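Local coordinates for divalent-cation tolerance protein CutA (Pyrococcus horikoshii, PDB 1UKU) that contributes to resistance toward heavy metals and binds a copper ion at the interface between two of its trimers, at residues Y5-D10 with R33-F38; K16-L21 with A53-R58. One frame throughout, in Å; residues are numbered along the deposited sequence.

Contact 1. Residues Y5-D10 with R33-F38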
ATOM      1  N   TYR A   5       6.342  -5.555   1.940  1.00  7.24           N
ATOM      2  CA  TYR A   5       6.596  -4.662   0.807  1.00  7.32           C
ATOM      3  C   TYR A   5       8.108  -4.595   0.563  1.00  7.42           C
ATOM      4  O   TYR A   5       8.903  -4.406   1.474  1.00  8.27           O
ATOM      5  CB  TYR A   5       6.061  -3.265   1.091  1.00  7.90           C
ATOM      6  CG  TYR A   5       6.167  -2.247  -0.028  1.00  9.45           C
ATOM      7  CD1 TYR A   5       5.458  -2.409  -1.194  1.00  8.91           C
ATOM      8  CD2 TYR A   5       6.980  -1.103   0.089  1.00 10.46           C
ATOM      9  CE1 TYR A   5       5.530  -1.471  -2.235  1.00  9.71           C
ATOM     10  CE2 TYR A   5       7.057  -0.153  -0.960  1.00  9.94           C
ATOM     11  CZ  TYR A   5       6.315  -0.352  -2.106  1.00  9.41           C
ATOM     12  OH  TYR A   5       6.356   0.579  -3.130  1.00  9.83           O
ATOM     13  N   THR A   6       8.506  -4.727  -0.693  1.00  6.54           N
ATOM     14  CA  THR A   6       9.873  -4.514  -1.130  1.00  6.45           C
ATOM     15  C   THR A   6       9.828  -3.901  -2.526  1.00  7.41           C
ATOM     16  O   THR A   6       8.785  -3.845  -3.157  1.00  7.89           O
ATOM     17  CB  THR A   6      10.676  -5.831  -1.060  1.00  6.46           C
ATOM     18  OG1 THR A   6      12.065  -5.538  -1.302  1.00  8.84           O
ATOM     19  CG2 THR A   6      10.250  -6.862  -2.071  1.00  8.62           C
ATOM     20  N   THR A   7      10.949  -3.377  -2.981  1.00  6.64           N
ATOM     21  CA  THR A   7      11.016  -2.779  -4.292  1.00  6.99           C
ATOM     22  C   THR A   7      12.159  -3.373  -5.044  1.00  7.18           C
ATOM     23  O   THR A   7      13.130  -3.826  -4.451  1.00  8.06           O
ATOM     24  CB  THR A   7      11.150  -1.263  -4.256  1.00  7.00           C
ATOM     25  OG1 THR A   7      12.483  -0.887  -3.850  1.00  9.21           O
ATOM     26  CG2 THR A   7      10.196  -0.631  -3.272  1.00  8.08           C
ATOM     27  N   PHE A   8      12.023  -3.364  -6.357  1.00  6.52           N
ATOM     28  CA  PHE A   8      12.997  -3.966  -7.289  1.00  7.25           C
ATOM     29  C   PHE A   8      13.332  -2.994  -8.411  1.00  7.49           C
ATOM     30  O   PHE A   8      12.523  -2.148  -8.753  1.00  6.53           O
ATOM     31  CB  PHE A   8      12.437  -5.247  -7.932  1.00  7.08           C
ATOM     32  CG  PHE A   8      12.163  -6.362  -6.970  1.00  7.00           C
ATOM     33  CD1 PHE A   8      13.188  -7.203  -6.573  1.00  9.00           C
ATOM     34  CD2 PHE A   8      10.872  -6.572  -6.442  1.00  8.95           C
ATOM     35  CE1 PHE A   8      12.952  -8.234  -5.700  1.00  9.65           C
ATOM     36  CE2 PHE A   8      10.644  -7.635  -5.551  1.00  9.04           C
ATOM     37  CZ  PHE A   8      11.700  -8.447  -5.170  1.00  9.92           C
ATOM     38  N   PRO A   9      14.526  -3.109  -8.982  1.00  8.82           N
ATOM     39  CA  PRO A   9      14.927  -2.199 -10.053  1.00  9.31           C
ATOM     40  C   PRO A   9      14.213  -2.408 -11.386  1.00 11.48           C
ATOM     41  O   PRO A   9      14.152  -1.438 -12.143  1.00 14.02           O
ATOM     42  CB  PRO A   9      16.431  -2.429 -10.128  1.00 10.16           C
ATOM     43  CG  PRO A   9      16.576  -3.829  -9.717  1.00  9.25           C
ATOM     44  CD  PRO A   9      15.632  -3.954  -8.533  1.00  8.73           C
ATOM     45  N   ASP A  10      13.662  -3.585 -11.675  1.00 11.84           N
ATOM     46  CA  ASP A  10      12.694  -3.702 -12.773  1.00 13.37           C
ATOM     47  C   ASP A  10      11.994  -5.051 -12.670  1.00 11.45           C
ATOM     48  O   ASP A  10      12.078  -5.750 -11.641  1.00 10.79           O
ATOM     49  CB  ASP A  10      13.302  -3.531 -14.186  1.00 14.59           C
ATOM     50  CG  ASP A  10      12.255  -3.086 -15.257  1.00 14.38           C
ATOM     51  OD1 ASP A  10      11.795  -1.926 -15.204  1.00 18.68           O
ATOM     52  OD2 ASP A  10      11.870  -3.823 -16.216  1.00 15.42           O
ATOM     53  N   ARG A  33       3.680  -3.706  -9.196  1.00  6.67           N
ATOM     54  CA  ARG A  33       3.327  -2.527  -9.993  1.00  6.72           C
ATOM     55  C   ARG A  33       4.473  -1.518  -9.969  1.00  6.65           C
ATOM     56  O   ARG A  33       5.189  -1.396  -8.994  1.00  6.75           O
ATOM     57  CB  ARG A  33       2.006  -1.875  -9.563  1.00  7.50           C
ATOM     58  CG  ARG A  33       2.087  -0.905  -8.405  1.00 11.70           C
ATOM     59  CD  ARG A  33       2.356  -1.540  -7.130  1.00 11.30           C
ATOM     60  NE  ARG A  33       2.523  -0.580  -6.011  1.00 13.79           N
ATOM     61  CZ  ARG A  33       3.619   0.112  -5.724  1.00 10.44           C
ATOM     62  NH1 ARG A  33       4.680   0.061  -6.486  1.00  8.31           N
ATOM     63  NH2 ARG A  33       3.658   0.864  -4.628  1.00  8.43           N
ATOM     64  N   GLU A  34       4.646  -0.825 -11.080  1.00  7.00           N
ATOM     65  CA  GLU A  34       5.661   0.213 -11.201  1.00  6.92           C
ATOM     66  C   GLU A  34       5.443   1.397 -10.257  1.00  6.70           C
ATOM     67  O   GLU A  34       4.315   1.768  -9.934  1.00  7.14           O
ATOM     68  CB  GLU A  34       5.714   0.689 -12.666  1.00  7.30           C
ATOM     69  CG  GLU A  34       6.275  -0.359 -13.614  1.00 12.81           C
ATOM     70  CD  GLU A  34       6.102   0.010 -15.086  1.00 16.48           C
ATOM     71  OE1 GLU A  34       6.230  -0.901 -15.951  1.00 16.99           O
ATOM     72  OE2 GLU A  34       5.844   1.200 -15.399  1.00 20.49           O
ATOM     73  N   HIS A  35       6.561   2.013  -9.876  1.00  5.42           N
ATOM     74  CA  HIS A  35       6.509   3.331  -9.248  1.00  5.62           C
ATOM     75  C   HIS A  35       7.801   4.060  -9.541  1.00  5.70           C
ATOM     76  O   HIS A  35       8.753   3.472 -10.063  1.00  6.62           O
ATOM     77  CB  HIS A  35       6.246   3.252  -7.737  1.00  6.50           C
ATOM     78  CG  HIS A  35       7.342   2.591  -6.964  1.00  5.63           C
ATOM     79  ND1 HIS A  35       7.161   1.426  -6.251  1.00  6.80           N
ATOM     80  CD2 HIS A  35       8.632   2.960  -6.765  1.00  5.66           C
ATOM     81  CE1 HIS A  35       8.317   1.074  -5.705  1.00  6.59           C
ATOM     82  NE2 HIS A  35       9.218   2.002  -5.975  1.00  6.47           N
ATOM     83  N   ARG A  36       7.816   5.339  -9.228  1.00  5.63           N
ATOM     84  CA  ARG A  36       9.021   6.161  -9.298  1.00  6.17           C
ATOM     85  C   ARG A  36       9.471   6.462  -7.885  1.00  6.01           C
ATOM     86  O   ARG A  36       8.704   6.970  -7.033  1.00  7.24           O
ATOM     87  CB  ARG A  36       8.741   7.445 -10.076  1.00  7.07           C
ATOM     88  CG  ARG A  36       8.518   7.138 -11.557  1.00  9.29           C
ATOM     89  CD  ARG A  36       7.969   8.277 -12.329  1.00 11.85           C
ATOM     90  NE  ARG A  36       8.118   8.056 -13.763  1.00 14.94           N
ATOM     91  CZ  ARG A  36       7.263   7.407 -14.539  1.00 19.31           C
ATOM     92  NH1 ARG A  36       6.144   6.873 -14.051  1.00 21.49           N
ATOM     93  NH2 ARG A  36       7.536   7.295 -15.845  1.00 21.15           N
ATOM     94  N   ALA A  37      10.724   6.149  -7.595  1.00  5.97           N
ATOM     95  CA  ALA A  37      11.295   6.334  -6.267  1.00  6.69           C
ATOM     96  C   ALA A  37      12.174   7.590  -6.232  1.00  6.47           C
ATOM     97  O   ALA A  37      12.886   7.856  -7.167  1.00  6.82           O
ATOM     98  CB  ALA A  37      12.112   5.140  -5.854  1.00  7.25           C
ATOM     99  N   PHE A  38      12.113   8.324  -5.140  1.00  6.37           N
ATOM    100  CA  PHE A  38      12.922   9.490  -4.887  1.00  7.05           C
ATOM    101  C   PHE A  38      13.575   9.343  -3.541  1.00  6.96           C
ATOM    102  O   PHE A  38      12.927   8.986  -2.555  1.00  8.32           O
ATOM    103  CB  PHE A  38      12.082  10.755  -4.923  1.00  6.69           C
ATOM    104  CG  PHE A  38      11.450  11.009  -6.248  1.00  8.15           C
ATOM    105  CD1 PHE A  38      10.278  10.372  -6.605  1.00  6.99           C
ATOM    106  CD2 PHE A  38      12.038  11.868  -7.141  1.00 10.49           C
ATOM    107  CE1 PHE A  38       9.718  10.563  -7.837  1.00  9.20           C
ATOM    108  CE2 PHE A  38      11.459  12.073  -8.400  1.00 10.33           C
ATOM    109  CZ  PHE A  38      10.297  11.409  -8.724  1.00 11.60           C
TER
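Y5 OH touches two side chains of strand 29-41, R33 and H35. R33 NH2 gives it a weak hydrogen bond of 3.1 Å. That bond is bent to 125° at the hydrogen. H35 CE1 is 3.3 Å from the same oxygen, Y5 OH. The stronger polar partner of Y5 is N31 OD1 of the second subunit. Y5 carries its ring anti to the backbone N (chi1 -176°), and this takes the hydroxyl across to R33 and H35. Y5 CE1 sits over one face of the guanidinium, 3.8 Å from R33 NH2. The two planes are steeply inclined, so this is not a stack.

R33 starts out pointing away from 5-10. A bend at chi2 turns the chain back, and the guanidinium then serves both Y5 and H35. R33 NH1 gives H35 ND1 a nearly straight hydrogen bond of 2.8 Å. This bond lies in the plane of both the imidazole and the guanidinium, which should fix the rotation of the H35 ring. H35 NE2 is bonded to E50 OE1 on the intervening strand 44-57. With ND1 accepting, the imidazole is consistent with a neutral ring protonated on NE2.

T7 meets the edge of this ring. Its methyl CG2 lies in the ring plane, 3.5 Å from H35 CE1, and the two side chains cross at about a right angle. T7 OG1 is directed to another group, making a weak hydrogen bond to E50 OE2. E50 therefore serves T7 as well as H35.

The strands are not sheet neighbours. Their axes pass 8.9 Å apart at 77°, and side chains alone bridge them. The arrangement is a buried polar cluster on the twisted antiparallel sheet of the GlnB-like, ferredoxin-like CutA fold, at the interface between subunits within the trimer.

Contact 2. Residues K16-L21 with A53-R58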
ATOM      1  N   LYS A  16      11.512 -12.784 -11.069  1.00 10.03           N
ATOM      2  CA  LYS A  16      12.375 -13.914 -10.733  1.00 11.12           C
ATOM      3  C   LYS A  16      12.311 -14.192  -9.238  1.00 10.71           C
ATOM      4  O   LYS A  16      12.124 -15.322  -8.800  1.00  9.92           O
ATOM      5  CB  LYS A  16      13.818 -13.621 -11.112  1.00 12.02           C
ATOM      6  CG  LYS A  16      14.777 -14.772 -10.810  1.00 15.98           C
ATOM      7  CD  LYS A  16      16.149 -14.446 -11.385  1.00 21.59           C
ATOM      8  CE  LYS A  16      17.262 -15.196 -10.695  1.00 24.69           C
ATOM      9  NZ  LYS A  16      18.585 -14.738 -11.206  1.00 27.27           N
ATOM     10  N   VAL A  17      12.441 -13.130  -8.445  1.00  9.80           N
ATOM     11  CA  VAL A  17      12.463 -13.265  -6.994  1.00  9.12           C
ATOM     12  C   VAL A  17      11.109 -13.743  -6.502  1.00  8.33           C
ATOM     13  O   VAL A  17      11.029 -14.678  -5.741  1.00  9.19           O
ATOM     14  CB  VAL A  17      12.931 -11.970  -6.315  1.00  9.60           C
ATOM     15  CG1 VAL A  17      12.787 -12.062  -4.787  1.00  9.33           C
ATOM     16  CG2 VAL A  17      14.396 -11.691  -6.693  1.00  8.33           C
ATOM     17  N   VAL A  18      10.029 -13.147  -6.988  1.00  8.30           N
ATOM     18  CA  VAL A  18       8.688 -13.537  -6.538  1.00  9.50           C
ATOM     19  C   VAL A  18       8.344 -14.968  -6.913  1.00  8.83           C
ATOM     20  O   VAL A  18       7.772 -15.717  -6.094  1.00  8.81           O
ATOM     21  CB  VAL A  18       7.631 -12.558  -7.064  1.00 10.93           C
ATOM     22  CG1 VAL A  18       6.222 -13.131  -7.072  1.00 14.42           C
ATOM     23  CG2 VAL A  18       7.720 -11.261  -6.266  1.00 11.79           C
ATOM     24  N   LYS A  19       8.717 -15.360  -8.116  1.00  9.35           N
ATOM     25  CA  LYS A  19       8.447 -16.733  -8.543  1.00  9.80           C
ATOM     26  C   LYS A  19       9.290 -17.725  -7.694  1.00  9.86           C
ATOM     27  O   LYS A  19       8.785 -18.784  -7.329  1.00  9.81           O
ATOM     28  CB  LYS A  19       8.685 -16.931 -10.047  1.00 10.46           C
ATOM     29  CG  LYS A  19       7.690 -16.209 -10.927  1.00 12.10           C
ATOM     30  CD  LYS A  19       7.897 -16.452 -12.418  1.00 16.79           C
ATOM     31  CE  LYS A  19       6.880 -15.681 -13.240  1.00 18.32           C
ATOM     32  NZ  LYS A  19       7.060 -15.911 -14.703  1.00 22.16           N
ATOM     33  N   THR A  20      10.535 -17.390  -7.351  1.00  9.65           N
ATOM     34  CA  THR A  20      11.345 -18.236  -6.447  1.00  9.32           C
ATOM     35  C   THR A  20      10.673 -18.353  -5.073  1.00  9.27           C
ATOM     36  O   THR A  20      10.643 -19.421  -4.479  1.00 10.70           O
ATOM     37  CB  THR A  20      12.742 -17.657  -6.298  1.00 10.47           C
ATOM     38  OG1 THR A  20      13.367 -17.614  -7.595  1.00 13.53           O
ATOM     39  CG2 THR A  20      13.590 -18.523  -5.438  1.00 10.21           C
ATOM     40  N   LEU A  21      10.127 -17.256  -4.564  1.00  7.95           N
ATOM     41  CA  LEU A  21       9.506 -17.253  -3.246  1.00  7.93           C
ATOM     42  C   LEU A  21       8.244 -18.098  -3.299  1.00  8.06           C
ATOM     43  O   LEU A  21       7.945 -18.805  -2.321  1.00  8.75           O
ATOM     44  CB  LEU A  21       9.205 -15.842  -2.765  1.00  7.38           C
ATOM     45  CG  LEU A  21      10.406 -14.937  -2.490  1.00  9.13           C
ATOM     46  CD1 LEU A  21       9.916 -13.504  -2.151  1.00  9.87           C
ATOM     47  CD2 LEU A  21      11.352 -15.436  -1.388  1.00  9.17           C
ATOM     48  N   ALA A  53       6.580  -4.473  -4.902  1.00  7.01           N
ATOM     49  CA  ALA A  53       5.996  -5.804  -4.703  1.00  6.51           C
ATOM     50  C   ALA A  53       5.355  -5.886  -3.334  1.00  6.43           C
ATOM     51  O   ALA A  53       6.003  -5.648  -2.310  1.00  8.02           O
ATOM     52  CB  ALA A  53       7.050  -6.866  -4.837  1.00  7.05           C
ATOM     53  N   ILE A  54       4.077  -6.207  -3.362  1.00  5.43           N
ATOM     54  CA  ILE A  54       3.278  -6.452  -2.183  1.00  6.76           C
ATOM     55  C   ILE A  54       3.128  -7.972  -2.071  1.00  6.17           C
ATOM     56  O   ILE A  54       2.478  -8.613  -2.897  1.00  6.11           O
ATOM     57  CB  ILE A  54       1.896  -5.771  -2.305  1.00  6.76           C
ATOM     58  CG1 ILE A  54       2.030  -4.250  -2.436  1.00 10.12           C
ATOM     59  CG2 ILE A  54       1.040  -6.102  -1.077  1.00 10.92           C
ATOM     60  CD1 ILE A  54       0.839  -3.572  -3.126  1.00 14.57           C
ATOM     61  N   LEU A  55       3.712  -8.539  -1.031  1.00  6.10           N
ATOM     62  CA  LEU A  55       3.700  -9.974  -0.772  1.00  5.98           C
ATOM     63  C   LEU A  55       2.792 -10.316   0.387  1.00  6.38           C
ATOM     64  O   LEU A  55       2.717  -9.565   1.338  1.00  6.50           O
ATOM     65  CB  LEU A  55       5.116 -10.477  -0.459  1.00  6.61           C
ATOM     66  CG  LEU A  55       6.266  -9.909  -1.315  1.00  6.66           C
ATOM     67  CD1 LEU A  55       7.575 -10.444  -0.853  1.00  8.00           C
ATOM     68  CD2 LEU A  55       6.041 -10.227  -2.797  1.00  7.00           C
ATOM     69  N   LYS A  56       2.118 -11.456   0.302  1.00  7.03           N
ATOM     70  CA  LYS A  56       1.157 -11.863   1.339  1.00  7.87           C
ATOM     71  C   LYS A  56       1.587 -13.213   1.872  1.00  6.82           C
ATOM     72  O   LYS A  56       1.806 -14.145   1.116  1.00  7.91           O
ATOM     73  CB  LYS A  56      -0.268 -11.900   0.771  1.00  8.59           C
ATOM     74  CG  LYS A  56      -0.675 -10.565   0.081  1.00 12.06           C
ATOM     75  CD  LYS A  56      -1.959 -10.627  -0.768  1.00 17.99           C
ATOM     76  CE  LYS A  56      -1.810 -10.000  -2.202  1.00 19.10           C
ATOM     77  NZ  LYS A  56      -1.248 -10.915  -3.336  1.00 17.61           N
ATOM     78  N   THR A  57       1.729 -13.330   3.201  1.00  6.91           N
ATOM     79  CA  THR A  57       2.146 -14.620   3.780  1.00  7.88           C
ATOM     80  C   THR A  57       1.687 -14.721   5.240  1.00  8.07           C
ATOM     81  O   THR A  57       0.967 -13.863   5.727  1.00  7.59           O
ATOM     82  CB  THR A  57       3.660 -14.851   3.611  1.00  8.38           C
ATOM     83  OG1 THR A  57       3.965 -16.237   3.875  1.00  8.70           O
ATOM     84  CG2 THR A  57       4.474 -14.024   4.595  1.00  7.72           C
ATOM     85  N   ARG A  58       2.093 -15.803   5.900  1.00  8.80           N
ATOM     86  CA  ARG A  58       1.805 -15.997   7.309  1.00  8.96           C
ATOM     87  C   ARG A  58       2.795 -15.292   8.191  1.00  8.60           C
ATOM     88  O   ARG A  58       3.958 -15.186   7.874  1.00  9.14           O
ATOM     89  CB  ARG A  58       1.833 -17.481   7.686  1.00  8.62           C
ATOM     90  CG  ARG A  58       0.947 -18.391   6.870  1.00  9.40           C
ATOM     91  CD  ARG A  58       0.733 -19.730   7.548  1.00 10.05           C
ATOM     92  NE  ARG A  58       1.971 -20.354   7.984  1.00  8.73           N
ATOM     93  CZ  ARG A  58       2.562 -21.372   7.383  1.00  8.50           C
ATOM     94  NH1 ARG A  58       2.082 -21.862   6.224  1.00  9.16           N
ATOM     95  NH2 ARG A  58       3.683 -21.876   7.888  1.00  7.91           N
TER
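K16 O receives two donors from T20, one turn further along helix 11-23. T20 OG1 donates at 2.9 Å and T20 N at 3.0 Å, and they arrive from opposite faces of the carbonyl plane. The hydroxyl is tilted 34° from that plane. Its bond folds the polar end of T20 back onto the helix backbone. This pair lies on the helix itself and does not reach strand 44-57.

V18 and L21 do reach it. Both point toward the strand, and both meet L55. V18 CG2 lies 4.0 Å from L55 CD2, while L21 CD1 lies 4.1 Å from L55 CD1. The fork of L55 thus gives one methyl to each helix residue. L21 crosses L55 at about a right angle; V18 meets it at a slant. No hydrogen bond joins the two segments.

This is a helix packed on one face of the antiparallel sheet, as in the ferredoxin-like fold of the GlnB-like clan. Helix 11-23 follows the first strand, and strand 44-57 is an inner strand of the sheet.

L55 already points at the helix from its CB; with CG anti to the carbonyl carbon (chi1 -41°), its two methyls fall beside V18 and L21. A30 of strand 29-41 touches both V18 and L55. L21 also packs on L65 and I69 of helix 62-72. F38 of the third subunit packs against V18.

Contacts 1 and 2 share one sheet, and their centres are 14 Å apart. Strand 44-57 runs between strands 2-8 and 29-41, so contact 2 uses the strand that separates the two segments of contact 1. T6 O probably accepts a hydrogen bond from A53 N at 2.9 Å. F8 joins them through side chains: CE2 is 3.7 Å from A53 CB, and CE1 is 3.8 Å from V17 CB on the helix. Only contact 1 is near the metal region. The H35 side chain is about 9 Å from the bound copper, and the T7 side chain about 7 Å from that of D48, a copper ligand. Contact 2 lies away from that site.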